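Local coordinates for protein aspartate aminotransferase (Leishmania major, PDB 4H51) that probably transfers the amino group of L-aspartate to 2-oxoglutarate, using a pyridoxal 5'-phosphate cofactor, and works as a homodimer, at residues 347-352 with 356-361; 82-87 with 112-117; 238-243 with 324-329. One frame throughout, in Å; residues are numbered along the deposited sequence. Where two conformers were deposited one is given.

Contact 1. Residues 347-352 with 356-361; sequences ELLRLQ and SWEHVI
Leu348 and Trp357 meet through one methyl and the root of the indole: Leu348 CD1 lies 3.7 Å from Trp357 CB and touches CG, CD2 and CE3 obliquely. The two side chains cross at about a right angle. In Trp357, CG stands anti to the carbonyl carbon (chi1 -62°), which turns the inner indole atoms CG, CD2 and CE3 to the leucine methyl. The same methyl reaches Val360, CD1 to CG2 being 4.0 Å, so a single branch of Leu348 is shared by two partners. At the margin Leu349 CD2 comes within 4.3 Å of Glu358 OE2, whose hydrogen-bond partner is Tyr345 OH.

Behind this apolar layer Arg350 holds Glu347 side-on along the helix, NE to OE1 at 2.8 Å and NH1 to OE2 likewise, both carboxylate oxygens being approached from above their plane although they lie in that of the guanidinium. Glu347 OE2 also takes a hydrogen bond from Gln408 NE2 of helix 400-416. Gln352, with positive phi, ends the helix in a Schellman motif. Trp357 touches both the end of helix 320-350, at Leu348 and Tyr345, and Ile410 of helix 400-416, while Val360, in helix 359-362, also rests on Val344.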
ATOM      1  N   GLU B 347       3.280   4.936 -42.174  1.00 28.24           N
ATOM      2  CA  GLU B 347       2.772   6.239 -42.510  1.00 28.13           C
ATOM      3  C   GLU B 347       3.883   7.281 -42.499  1.00 29.13           C
ATOM      4  O   GLU B 347       3.902   8.161 -43.361  1.00 28.92           O
ATOM      5  CB  GLU B 347       1.644   6.628 -41.565  1.00 27.36           C
ATOM      6  CG  GLU B 347       0.920   7.921 -41.859  1.00 28.21           C
ATOM      7  CD  GLU B 347       0.138   7.921 -43.183  1.00 29.15           C
ATOM      8  OE1 GLU B 347       0.207   6.929 -43.949  1.00 29.52           O
ATOM      9  OE2 GLU B 347      -0.529   8.941 -43.451  1.00 28.55           O
ATOM     10  N   LEU B 348       4.802   7.199 -41.534  1.00 27.76           N
ATOM     11  CA  LEU B 348       5.981   8.080 -41.567  1.00 27.93           C
ATOM     12  C   LEU B 348       6.779   7.883 -42.867  1.00 29.24           C
ATOM     13  O   LEU B 348       7.281   8.847 -43.417  1.00 30.72           O
ATOM     14  CB  LEU B 348       6.888   7.848 -40.377  1.00 25.95           C
ATOM     15  CG  LEU B 348       6.286   8.241 -39.039  1.00 24.60           C
ATOM     16  CD1 LEU B 348       7.119   7.666 -37.867  1.00 23.55           C
ATOM     17  CD2 LEU B 348       6.145   9.749 -38.951  1.00 24.64           C
ATOM     18  N   LEU B 349       6.910   6.645 -43.321  1.00 30.92           N
ATOM     19  CA  LEU B 349       7.600   6.365 -44.579  1.00 33.14           C
ATOM     20  C   LEU B 349       6.870   6.998 -45.759  1.00 35.22           C
ATOM     21  O   LEU B 349       7.494   7.558 -46.677  1.00 35.08           O
ATOM     22  CB  LEU B 349       7.721   4.866 -44.835  1.00 33.10           C
ATOM     23  CG  LEU B 349       8.713   4.086 -43.980  1.00 34.29           C
ATOM     24  CD1 LEU B 349       8.908   2.710 -44.593  1.00 32.94           C
ATOM     25  CD2 LEU B 349      10.035   4.832 -43.779  1.00 34.09           C
ATOM     26  N   ARG B 350       5.546   6.914 -45.716  1.00 35.41           N
ATOM     27  CA  ARG B 350       4.724   7.353 -46.804  1.00 36.82           C
ATOM     28  C   ARG B 350       4.722   8.862 -46.883  1.00 37.20           C
ATOM     29  O   ARG B 350       4.686   9.423 -47.960  1.00 36.71           O
ATOM     30  CB  ARG B 350       3.297   6.834 -46.613  1.00 36.90           C
ATOM     31  CG  ARG B 350       2.435   6.923 -47.860  1.00 37.28           C
ATOM     32  CD  ARG B 350       0.965   6.703 -47.530  1.00 37.14           C
ATOM     33  NE  ARG B 350       0.474   7.737 -46.627  1.00 36.82           N
ATOM     34  CZ  ARG B 350       0.163   8.983 -46.983  1.00 36.82           C
ATOM     35  NH1 ARG B 350      -0.278   9.836 -46.067  1.00 35.35           N
ATOM     36  NH2 ARG B 350       0.255   9.383 -48.251  1.00 37.81           N
ATOM     37  N   LEU B 351       4.741   9.520 -45.734  1.00 36.36           N
ATOM     38  CA  LEU B 351       4.756  10.973 -45.700  1.00 37.90           C
ATOM     39  C   LEU B 351       6.184  11.523 -45.922  1.00 37.87           C
ATOM     40  O   LEU B 351       6.383  12.747 -45.858  1.00 38.25           O
ATOM     41  CB  LEU B 351       4.199  11.491 -44.372  1.00 38.15           C
ATOM     42  CG  LEU B 351       2.690  11.428 -44.159  1.00 38.04           C
ATOM     43  CD1 LEU B 351       2.362  11.330 -42.673  1.00 36.14           C
ATOM     44  CD2 LEU B 351       2.026  12.641 -44.775  1.00 39.10           C
ATOM     45  N   GLN B 352       7.145  10.618 -46.169  1.00 37.37           N
ATOM     46  CA  GLN B 352       8.566  10.960 -46.299  1.00 39.34           C
ATOM     47  C   GLN B 352       8.933  12.006 -45.250  1.00 39.14           C
ATOM     48  O   GLN B 352       9.447  13.086 -45.564  1.00 41.42           O
ATOM     49  CB  GLN B 352       8.903  11.430 -47.746  1.00 39.50           C
ATOM     50  N   SER B 356      15.072   9.273 -39.875  1.00 33.17           N
ATOM     51  CA  SER B 356      14.790   7.867 -39.845  1.00 32.24           C
ATOM     52  C   SER B 356      13.803   7.563 -38.712  1.00 30.82           C
ATOM     53  O   SER B 356      13.788   8.232 -37.659  1.00 26.94           O
ATOM     54  CB  SER B 356      16.078   7.082 -39.671  1.00 32.92           C
ATOM     55  OG  SER B 356      16.622   7.277 -38.375  1.00 33.13           O
ATOM     56  N   TRP B 357      12.974   6.547 -38.949  1.00 29.50           N
ATOM     57  CA  TRP B 357      11.866   6.232 -38.050  1.00 28.76           C
ATOM     58  C   TRP B 357      11.790   4.812 -37.649  1.00 27.46           C
ATOM     59  O   TRP B 357      10.789   4.406 -37.048  1.00 28.34           O
ATOM     60  CB  TRP B 357      10.581   6.702 -38.695  1.00 28.71           C
ATOM     61  CG  TRP B 357      10.678   8.176 -38.855  1.00 29.21           C
ATOM     62  CD1 TRP B 357      11.058   8.892 -39.999  1.00 30.34           C
ATOM     63  CD2 TRP B 357      10.552   9.183 -37.795  1.00 29.22           C
ATOM     64  NE1 TRP B 357      11.108  10.234 -39.733  1.00 30.57           N
ATOM     65  CE2 TRP B 357      10.825  10.480 -38.427  1.00 29.94           C
ATOM     66  CE3 TRP B 357      10.230   9.143 -36.432  1.00 28.45           C
ATOM     67  CZ2 TRP B 357      10.742  11.672 -37.720  1.00 30.29           C
ATOM     68  CZ3 TRP B 357      10.157  10.350 -35.726  1.00 28.84           C
ATOM     69  CH2 TRP B 357      10.415  11.585 -36.355  1.00 29.47           C
ATOM     70  N   GLU B 358      12.859   4.057 -37.898  1.00 26.31           N
ATOM     71  CA  GLU B 358      12.875   2.620 -37.620  1.00 26.57           C
ATOM     72  C   GLU B 358      12.802   2.327 -36.113  1.00 23.88           C
ATOM     73  O   GLU B 358      12.407   1.251 -35.686  1.00 23.38           O
ATOM     74  CB  GLU B 358      14.092   1.947 -38.265  1.00 28.24           C
ATOM     75  CG  GLU B 358      13.964   1.786 -39.804  1.00 30.65           C
ATOM     76  CD  GLU B 358      14.120   3.088 -40.605  1.00 32.46           C
ATOM     77  OE1 GLU B 358      14.969   3.936 -40.246  1.00 34.06           O
ATOM     78  OE2 GLU B 358      13.398   3.279 -41.615  1.00 34.79           O
ATOM     79  N   HIS B 359      13.176   3.300 -35.296  1.00 22.25           N
ATOM     80  CA  HIS B 359      13.006   3.121 -33.861  1.00 20.58           C
ATOM     81  C   HIS B 359      11.571   2.835 -33.469  1.00 19.83           C
ATOM     82  O   HIS B 359      11.338   2.152 -32.458  1.00 19.43           O
ATOM     83  CB  HIS B 359      13.584   4.276 -33.059  1.00 19.28           C
ATOM     84  CG  HIS B 359      13.076   5.644 -33.454  1.00 20.18           C
ATOM     85  ND1 HIS B 359      13.442   6.258 -34.598  1.00 20.34           N
ATOM     86  CD2 HIS B 359      12.278   6.557 -32.758  1.00 19.95           C
ATOM     87  CE1 HIS B 359      12.861   7.463 -34.654  1.00 21.24           C
ATOM     88  NE2 HIS B 359      12.156   7.650 -33.515  1.00 19.91           N
ATOM     89  N   VAL B 360      10.622   3.376 -34.231  1.00 20.70           N
ATOM     90  CA  VAL B 360       9.208   3.184 -33.977  1.00 20.83           C
ATOM     91  C   VAL B 360       8.844   1.698 -33.965  1.00 21.31           C
ATOM     92  O   VAL B 360       8.142   1.233 -33.063  1.00 19.45           O
ATOM     93  CB  VAL B 360       8.328   3.936 -34.985  1.00 21.19           C
ATOM     94  CG1 VAL B 360       6.864   3.648 -34.726  1.00 21.22           C
ATOM     95  CG2 VAL B 360       8.601   5.442 -34.950  1.00 21.91           C
ATOM     96  N   ILE B 361       9.334   0.956 -34.956  1.00 22.11           N
ATOM     97  CA  ILE B 361       9.078  -0.487 -35.013  1.00 22.72           C
ATOM     98  C   ILE B 361      10.100  -1.313 -34.232  1.00 22.95           C
ATOM     99  O   ILE B 361       9.804  -2.436 -33.820  1.00 23.90           O
ATOM    100  CB  ILE B 361       8.927  -1.009 -36.476  1.00 23.33           C
ATOM    101  CG1 ILE B 361      10.050  -0.500 -37.389  1.00 24.02           C
ATOM    102  CG2 ILE B 361       7.606  -0.591 -37.081  1.00 23.65           C
ATOM    103  CD1 ILE B 361      10.046  -1.168 -38.758  1.00 25.63           C
TER

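Contact 2. Residues 82-87 with 112-117; sequences EYLPIS and AVQTLS
Strand 110-116, the outermost strand on its side of the large mixed sheet within this chain, runs toward Ser117 by way of an inverse gamma turn centred on Leu116, and the loop 82-87 meets it here. One direct backbone bond joins them: Gln114 N donates to Ser87 O at 2.8 Å, with an N-H...O angle of 151°. Water 1 adds a second link, donating to Ile86 O and, at 2.6 Å, to Gln114 O. Gln114 therefore has both its N-H and its carbonyl tied to the loop.

Side chains fill in around these bonds. Ser87 CB and OG pack on Val113 CG1, OG at 3.7 Å, while the hydroxyl itself is hydrogen-bonded to Asp295 of helix 287-299. Gln114 CG is anti to the backbone N (chi1 178°) and the chain stays extended beyond it, which carries the amide out to Leu84; there OE1 lies 3.8 Å from Leu84 CD1, the two side chains crossing at about a right angle. OE1 is hydrogen-bonded to Tyr89 N, so the glutamine also holds the chain just past residues 82-87, before helix 90-101.

Each segment also carries a residue that reaches a cofactor site. Ser117 OG is hydrogen-bonded to phosphate oxygen OP3 of the modified lysine at position 265 in its own chain, whereas Tyr83 OH is hydrogen-bonded to the corresponding modified lysine of the second subunit. Such sharing of each pyridoxal phosphate site between two subunits is typical of fold-type I aminotransferase dimers.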
ATOM      1  N   GLU B  82     -10.484 -11.753   6.097  1.00 16.44           N
ATOM      2  CA  GLU B  82      -9.544 -11.690   7.199  1.00 16.80           C
ATOM      3  C   GLU B  82      -8.191 -11.235   6.710  1.00 14.82           C
ATOM      4  O   GLU B  82      -7.829 -11.455   5.549  1.00 13.84           O
ATOM      5  CB  GLU B  82      -9.385 -13.041   7.880  1.00 18.97           C
ATOM      6  CG  GLU B  82     -10.720 -13.616   8.302  1.00 21.26           C
ATOM      7  CD  GLU B  82     -11.488 -12.655   9.095  1.00 22.51           C
ATOM      8  OE1 GLU B  82     -10.890 -12.224  10.062  1.00 23.27           O
ATOM      9  OE2 GLU B  82     -12.694 -12.354   8.770  1.00 25.76           O
ATOM     10  N   TYR B  83      -7.458 -10.575   7.596  1.00 13.60           N
ATOM     11  CA  TYR B  83      -6.138 -10.052   7.223  1.00 12.91           C
ATOM     12  C   TYR B  83      -5.304 -11.134   6.532  1.00 12.37           C
ATOM     13  O   TYR B  83      -5.253 -12.283   6.980  1.00 12.39           O
ATOM     14  CB  TYR B  83      -5.342  -9.589   8.440  1.00 13.22           C
ATOM     15  CG  TYR B  83      -5.796  -8.283   9.075  1.00 13.25           C
ATOM     16  CD1 TYR B  83      -5.722  -7.079   8.366  1.00 12.95           C
ATOM     17  CD2 TYR B  83      -6.225  -8.251  10.393  1.00 13.80           C
ATOM     18  CE1 TYR B  83      -6.103  -5.885   8.965  1.00 13.37           C
ATOM     19  CE2 TYR B  83      -6.608  -7.074  11.012  1.00 13.95           C
ATOM     20  CZ  TYR B  83      -6.542  -5.885  10.297  1.00 13.84           C
ATOM     21  OH  TYR B  83      -6.916  -4.709  10.924  1.00 14.30           O
ATOM     22  N   LEU B  84      -4.596 -10.739   5.480  1.00 11.64           N
ATOM     23  CA  LEU B  84      -3.521 -11.577   4.986  1.00 11.46           C
ATOM     24  C   LEU B  84      -2.362 -11.472   6.014  1.00 11.47           C
ATOM     25  O   LEU B  84      -2.293 -10.514   6.739  1.00 11.45           O
ATOM     26  CB  LEU B  84      -3.030 -11.067   3.645  1.00 10.85           C
ATOM     27  CG  LEU B  84      -3.964 -11.221   2.403  1.00 10.62           C
ATOM     28  CD1 LEU B  84      -3.283 -10.676   1.162  1.00  9.85           C
ATOM     29  CD2 LEU B  84      -4.374 -12.663   2.167  1.00 11.12           C
ATOM     30  N   PRO B  85      -1.430 -12.447   6.034  1.00 11.59           N
ATOM     31  CA  PRO B  85      -0.160 -12.272   6.708  1.00 11.71           C
ATOM     32  C   PRO B  85       0.538 -10.994   6.262  1.00 10.92           C
ATOM     33  O   PRO B  85       0.283 -10.456   5.174  1.00 10.15           O
ATOM     34  CB  PRO B  85       0.652 -13.501   6.261  1.00 11.86           C
ATOM     35  CG  PRO B  85      -0.403 -14.560   6.029  1.00 12.27           C
ATOM     36  CD  PRO B  85      -1.491 -13.758   5.352  1.00 12.15           C
ATOM     37  N   ILE B  86       1.446 -10.491   7.083  1.00 11.13           N
ATOM     38  CA  ILE B  86       2.166  -9.270   6.737  1.00 10.88           C
ATOM     39  C   ILE B  86       2.861  -9.392   5.349  1.00 10.92           C
ATOM     40  O   ILE B  86       2.849  -8.468   4.511  1.00 10.04           O
ATOM     41  CB  ILE B  86       3.182  -8.921   7.874  1.00 11.40           C
ATOM     42  CG1 ILE B  86       2.449  -8.443   9.151  1.00 11.59           C
ATOM     43  CG2 ILE B  86       4.191  -7.856   7.440  1.00 11.22           C
ATOM     44  CD1 ILE B  86       3.262  -8.628  10.442  1.00 11.79           C
ATOM     45  N   SER B  87       3.439 -10.560   5.088  1.00 11.16           N
ATOM     46  CA  SER B  87       4.111 -10.793   3.824  1.00 11.71           C
ATOM     47  C   SER B  87       3.126 -10.916   2.658  1.00 11.23           C
ATOM     48  O   SER B  87       3.524 -10.842   1.512  1.00 10.71           O
ATOM     49  CB  SER B  87       4.898 -12.090   3.880  1.00 12.60           C
ATOM     50  OG  SER B  87       5.893 -12.069   4.865  1.00 14.73           O
ATOM     51  N   ALA B 112      10.657 -13.802  -0.617  1.00 13.00           N
ATOM     52  CA  ALA B 112       9.735 -12.947  -1.359  1.00 12.05           C
ATOM     53  C   ALA B 112       8.530 -12.544  -0.510  1.00 11.68           C
ATOM     54  O   ALA B 112       8.084 -13.329   0.331  1.00 11.84           O
ATOM     55  CB  ALA B 112       9.247 -13.680  -2.621  1.00 11.54           C
ATOM     56  N   VAL B 113       8.021 -11.342  -0.752  1.00 10.82           N
ATOM     57  CA  VAL B 113       6.798 -10.849  -0.142  1.00 10.50           C
ATOM     58  C   VAL B 113       5.923 -10.233  -1.229  1.00 10.11           C
ATOM     59  O   VAL B 113       6.447  -9.782  -2.307  1.00  9.82           O
ATOM     60  CB  VAL B 113       7.057  -9.757   0.949  1.00 10.56           C
ATOM     61  CG1 VAL B 113       7.794 -10.326   2.186  1.00 11.29           C
ATOM     62  CG2 VAL B 113       7.838  -8.558   0.401  1.00 10.28           C
ATOM     63  N   GLN B 114       4.617 -10.200  -0.940  1.00  9.54           N
ATOM     64  CA  GLN B 114       3.669  -9.431  -1.710  1.00  9.56           C
ATOM     65  C   GLN B 114       3.852  -7.937  -1.404  1.00  9.26           C
ATOM     66  O   GLN B 114       4.118  -7.542  -0.256  1.00  9.89           O
ATOM     67  CB  GLN B 114       2.220  -9.918  -1.406  1.00  9.47           C
ATOM     68  CG  GLN B 114       1.135  -9.146  -2.126  1.00  9.22           C
ATOM     69  CD  GLN B 114      -0.234  -9.625  -1.807  1.00  9.55           C
ATOM     70  OE1 GLN B 114      -0.382 -10.759  -1.363  1.00  9.94           O
ATOM     71  NE2 GLN B 114      -1.266  -8.783  -2.071  1.00  9.36           N
ATOM     72  N   THR B 115       3.708  -7.109  -2.418  1.00  9.46           N
ATOM     73  CA  THR B 115       3.886  -5.668  -2.300  1.00  9.53           C
ATOM     74  C   THR B 115       2.720  -4.918  -2.927  1.00  9.73           C
ATOM     75  O   THR B 115       1.904  -5.499  -3.626  1.00  9.80           O
ATOM     76  CB  THR B 115       5.167  -5.221  -3.035  1.00  9.29           C
ATOM     77  OG1 THR B 115       5.048  -5.596  -4.442  1.00  9.31           O
ATOM     78  CG2 THR B 115       6.429  -5.868  -2.383  1.00  9.48           C
ATOM     79  N   LEU B 116       2.682  -3.597  -2.708  1.00 10.30           N
ATOM     80  CA  LEU B 116       1.705  -2.747  -3.383  0.60 10.37           C
ATOM     81  C   LEU B 116       2.141  -2.516  -4.837  1.00 10.26           C
ATOM     82  O   LEU B 116       2.601  -1.441  -5.210  1.00 10.69           O
ATOM     83  CB  LEU B 116       1.497  -1.429  -2.630  0.60 10.40           C
ATOM     84  CG  LEU B 116       0.390  -1.454  -1.561  0.60 10.90           C
ATOM     85  CD1 LEU B 116      -0.979  -1.580  -2.224  0.60 10.43           C
ATOM     86  CD2 LEU B 116       0.586  -2.542  -0.489  0.60 10.69           C
ATOM     87  N   SER B 117       1.983  -3.547  -5.652  1.00 10.27           N
ATOM     88  CA  SER B 117       2.355  -3.525  -7.050  1.00 10.39           C
ATOM     89  C   SER B 117       3.864  -3.287  -7.213  1.00 10.72           C
ATOM     90  O   SER B 117       4.640  -3.441  -6.242  1.00 10.80           O
ATOM     91  CB  SER B 117       1.494  -2.505  -7.812  1.00 11.11           C
ATOM     92  OG  SER B 117       1.062  -3.102  -9.034  1.00 11.49           O
TER
HETATM   93  O   HOH W   1       2.943  -6.702   1.892  1.00 10.78           O

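Contact 3. Residues 238-243 with 324-329; sequences GSLDTD and KEWEAE
Residues 240-243 form a single short helical turn beside the long helix 320-350; water 2 bridges the backbones, donating to Gly238 O just before the turn and to Glu327 O (2.7 Å), while water 3 joins Leu240 N to the carboxylate oxygen Glu327 OE1, to which it donates at 2.8 Å. Direct contact rests on Leu240. Its CD1 lies 3.6 Å from Trp326 CZ3, approaching the indole obliquely, and CD2 is 4.2 Å from CH2 of the same ring. The tryptophan CG is anti to the backbone N (chi1 172°), an orientation that brings the outer benzene carbons to the leucine; NE1 is hydrogen-bonded to Asn266 O. The Glu327 side chain crosses that of Leu240 at about a right angle, its CD 3.8 Å from Leu240 CD1. Glu327 is divided in its roles, with its carbon chain against Leu240, OE1 on water 3 and OE2 in a salt bridge to Arg323.

The short helix has its own start: Ser239, the N-cap, accepts from Thr242 N through OG at 3.0 Å, the N-H...O angle being 174°. With Leu240 CD1 on carbon atoms of Trp326 and Glu327, and both waters linking polar atoms beside it, the contact is apolar with a hydrated margin, the carboxylate probably stabilised by Arg323.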
ATOM      1  N   GLY B 238       5.764 -10.445 -26.222  1.00 22.29           N
ATOM      2  CA  GLY B 238       4.558 -11.289 -26.113  1.00 22.00           C
ATOM      3  C   GLY B 238       4.733 -12.682 -25.493  1.00 20.29           C
ATOM      4  O   GLY B 238       3.752 -13.417 -25.284  1.00 19.31           O
ATOM      5  N   SER B 239       5.973 -13.020 -25.145  1.00 19.02           N
ATOM      6  CA  SER B 239       6.274 -14.253 -24.410  1.00 18.37           C
ATOM      7  C   SER B 239       6.896 -13.979 -23.044  1.00 17.19           C
ATOM      8  O   SER B 239       7.951 -13.323 -22.976  1.00 16.83           O
ATOM      9  CB  SER B 239       7.277 -15.070 -25.222  1.00 18.27           C
ATOM     10  OG  SER B 239       7.889 -16.088 -24.438  1.00 17.10           O
ATOM     11  N   LEU B 240       6.281 -14.536 -22.011  1.00 17.06           N
ATOM     12  CA  LEU B 240       6.763 -14.440 -20.612  1.00 16.35           C
ATOM     13  C   LEU B 240       8.146 -15.066 -20.475  1.00 16.40           C
ATOM     14  O   LEU B 240       9.029 -14.487 -19.805  1.00 14.71           O
ATOM     15  CB  LEU B 240       5.819 -15.129 -19.642  1.00 16.43           C
ATOM     16  CG  LEU B 240       4.416 -14.557 -19.430  1.00 16.29           C
ATOM     17  CD1 LEU B 240       3.632 -15.521 -18.585  1.00 16.22           C
ATOM     18  CD2 LEU B 240       4.526 -13.190 -18.763  1.00 16.21           C
ATOM     19  N   ASP B 241       8.324 -16.233 -21.112  1.00 16.18           N
ATOM     20  CA  ASP B 241       9.630 -16.895 -21.070  1.00 17.28           C
ATOM     21  C   ASP B 241      10.713 -16.068 -21.731  1.00 17.00           C
ATOM     22  O   ASP B 241      11.782 -15.840 -21.137  1.00 17.02           O
ATOM     23  CB  ASP B 241       9.571 -18.293 -21.679  1.00 18.49           C
ATOM     24  CG  ASP B 241       8.979 -19.318 -20.730  1.00 20.17           C
ATOM     25  OD1 ASP B 241       9.022 -19.177 -19.495  1.00 20.61           O
ATOM     26  OD2 ASP B 241       8.480 -20.310 -21.238  1.00 23.33           O
ATOM     27  N   THR B 242      10.454 -15.593 -22.952  1.00 16.10           N
ATOM     28  CA  THR B 242      11.455 -14.781 -23.637  1.00 16.57           C
ATOM     29  C   THR B 242      11.785 -13.519 -22.874  1.00 15.48           C
ATOM     30  O   THR B 242      12.964 -13.130 -22.809  1.00 15.69           O
ATOM     31  CB  THR B 242      11.033 -14.403 -25.072  1.00 16.88           C
ATOM     32  OG1 THR B 242      10.795 -15.605 -25.818  1.00 18.30           O
ATOM     33  CG2 THR B 242      12.125 -13.592 -25.771  1.00 17.07           C
ATOM     34  N   ASP B 243      10.761 -12.896 -22.279  1.00 14.62           N
ATOM     35  CA  ASP B 243      10.942 -11.592 -21.616  1.00 14.78           C
ATOM     36  C   ASP B 243      11.673 -11.697 -20.306  1.00 13.72           C
ATOM     37  O   ASP B 243      12.256 -10.739 -19.910  1.00 14.43           O
ATOM     38  CB  ASP B 243       9.673 -10.835 -21.431  1.00 14.53           C
ATOM     39  CG  ASP B 243       9.143 -10.267 -22.718  1.00 15.37           C
ATOM     40  OD1 ASP B 243       9.781 -10.423 -23.783  1.00 15.64           O
ATOM     41  OD2 ASP B 243       8.072  -9.663 -22.609  1.00 16.91           O
ATOM     42  N   LYS B 324      -3.322 -20.725 -19.490  1.00 20.76           N
ATOM     43  CA  LYS B 324      -3.078 -20.846 -20.929  1.00 20.53           C
ATOM     44  C   LYS B 324      -3.779 -19.729 -21.642  1.00 20.25           C
ATOM     45  O   LYS B 324      -3.222 -19.118 -22.555  1.00 19.79           O
ATOM     46  CB  LYS B 324      -3.546 -22.223 -21.464  1.00 22.46           C
ATOM     47  N   GLU B 325      -4.992 -19.422 -21.190  1.00 21.42           N
ATOM     48  CA  GLU B 325      -5.801 -18.366 -21.794  1.00 22.11           C
ATOM     49  C   GLU B 325      -5.190 -16.981 -21.594  1.00 20.34           C
ATOM     50  O   GLU B 325      -5.281 -16.142 -22.470  1.00 18.54           O
ATOM     51  CB  GLU B 325      -7.213 -18.362 -21.236  1.00 24.15           C
ATOM     52  CG  GLU B 325      -8.062 -19.535 -21.711  1.00 26.49           C
ATOM     53  CD  GLU B 325      -9.404 -19.632 -20.995  1.00 28.75           C
ATOM     54  OE1 GLU B 325      -9.900 -18.628 -20.452  1.00 26.32           O
ATOM     55  OE2 GLU B 325      -9.980 -20.733 -21.034  1.00 33.19           O
ATOM     56  N   TRP B 326      -4.570 -16.761 -20.441  1.00 18.73           N
ATOM     57  CA  TRP B 326      -3.918 -15.488 -20.166  1.00 16.51           C
ATOM     58  C   TRP B 326      -2.719 -15.260 -21.057  1.00 16.28           C
ATOM     59  O   TRP B 326      -2.525 -14.196 -21.662  1.00 14.87           O
ATOM     60  CB  TRP B 326      -3.526 -15.433 -18.679  1.00 15.45           C
ATOM     61  CG  TRP B 326      -2.673 -14.250 -18.348  1.00 14.79           C
ATOM     62  CD1 TRP B 326      -2.963 -12.941 -18.584  1.00 14.34           C
ATOM     63  CD2 TRP B 326      -1.367 -14.227 -17.655  1.00 14.64           C
ATOM     64  NE1 TRP B 326      -1.936 -12.130 -18.198  1.00 14.01           N
ATOM     65  CE2 TRP B 326      -0.963 -12.842 -17.610  1.00 13.85           C
ATOM     66  CE3 TRP B 326      -0.518 -15.190 -17.140  1.00 14.99           C
ATOM     67  CZ2 TRP B 326       0.225 -12.446 -17.056  1.00 14.01           C
ATOM     68  CZ3 TRP B 326       0.676 -14.776 -16.600  1.00 13.88           C
ATOM     69  CH2 TRP B 326       1.025 -13.433 -16.533  1.00 13.75           C
ATOM     70  N   GLU B 327      -1.860 -16.259 -21.130  1.00 16.27           N
ATOM     71  CA  GLU B 327      -0.727 -16.169 -22.010  1.00 17.39           C
ATOM     72  C   GLU B 327      -1.139 -15.864 -23.460  1.00 17.08           C
ATOM     73  O   GLU B 327      -0.494 -15.036 -24.093  1.00 17.21           O
ATOM     74  CB  GLU B 327       0.191 -17.389 -21.859  1.00 18.49           C
ATOM     75  CG  GLU B 327       0.813 -17.454 -20.473  1.00 19.37           C
ATOM     76  CD  GLU B 327       1.934 -18.467 -20.333  1.00 21.45           C
ATOM     77  OE1 GLU B 327       2.923 -18.338 -21.081  1.00 24.64           O
ATOM     78  OE2 GLU B 327       1.875 -19.319 -19.437  1.00 21.53           O
ATOM     79  N   ALA B 328      -2.213 -16.492 -23.956  1.00 18.59           N
ATOM     80  CA  ALA B 328      -2.755 -16.189 -25.300  1.00 18.39           C
ATOM     81  C   ALA B 328      -3.184 -14.736 -25.424  1.00 18.01           C
ATOM     82  O   ALA B 328      -2.890 -14.075 -26.415  1.00 18.30           O
ATOM     83  CB  ALA B 328      -3.940 -17.104 -25.652  1.00 19.84           C
ATOM     84  N   GLU B 329      -3.897 -14.277 -24.414  1.00 17.03           N
ATOM     85  CA  GLU B 329      -4.459 -12.959 -24.389  1.00 16.85           C
ATOM     86  C   GLU B 329      -3.333 -11.890 -24.344  1.00 15.80           C
ATOM     87  O   GLU B 329      -3.336 -10.934 -25.092  1.00 15.38           O
ATOM     88  CB  GLU B 329      -5.411 -12.918 -23.191  1.00 17.31           C
ATOM     89  CG  GLU B 329      -6.295 -11.710 -23.168  1.00 17.75           C
ATOM     90  CD  GLU B 329      -7.497 -11.786 -22.235  1.00 17.51           C
ATOM     91  OE1 GLU B 329      -8.293 -10.844 -22.362  1.00 17.47           O
ATOM     92  OE2 GLU B 329      -7.627 -12.658 -21.353  1.00 17.42           O
TER
HETATM   93  O   HOH W   2       2.016 -14.405 -23.224  1.00 21.20           O
HETATM   94  O   HOH W   3       3.806 -16.158 -22.555  1.00 17.75           O

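Contacts 1 and 3 both use helix 320-350, one at its C-terminal end and the other near its start; their centres are 28 Å apart and their nearest atoms about 12 Å. Contact 2 stands on the opposite side of the chain's centre from contact 1, 46 Å between centres, but only 25 Å from contact 3. None of the three touches another. Relative to the cofactor they differ: contact 2 supplies a hydrogen-bonding hydroxyl to each of two pyridoxal phosphate sites, one in each subunit, and contact 3 comes near through Trp326, whose NE1 is hydrogen-bonded to the carbonyl of Asn266, the residue after the modified lysine in sequence. No second-subunit residue touches contact 1 or 3.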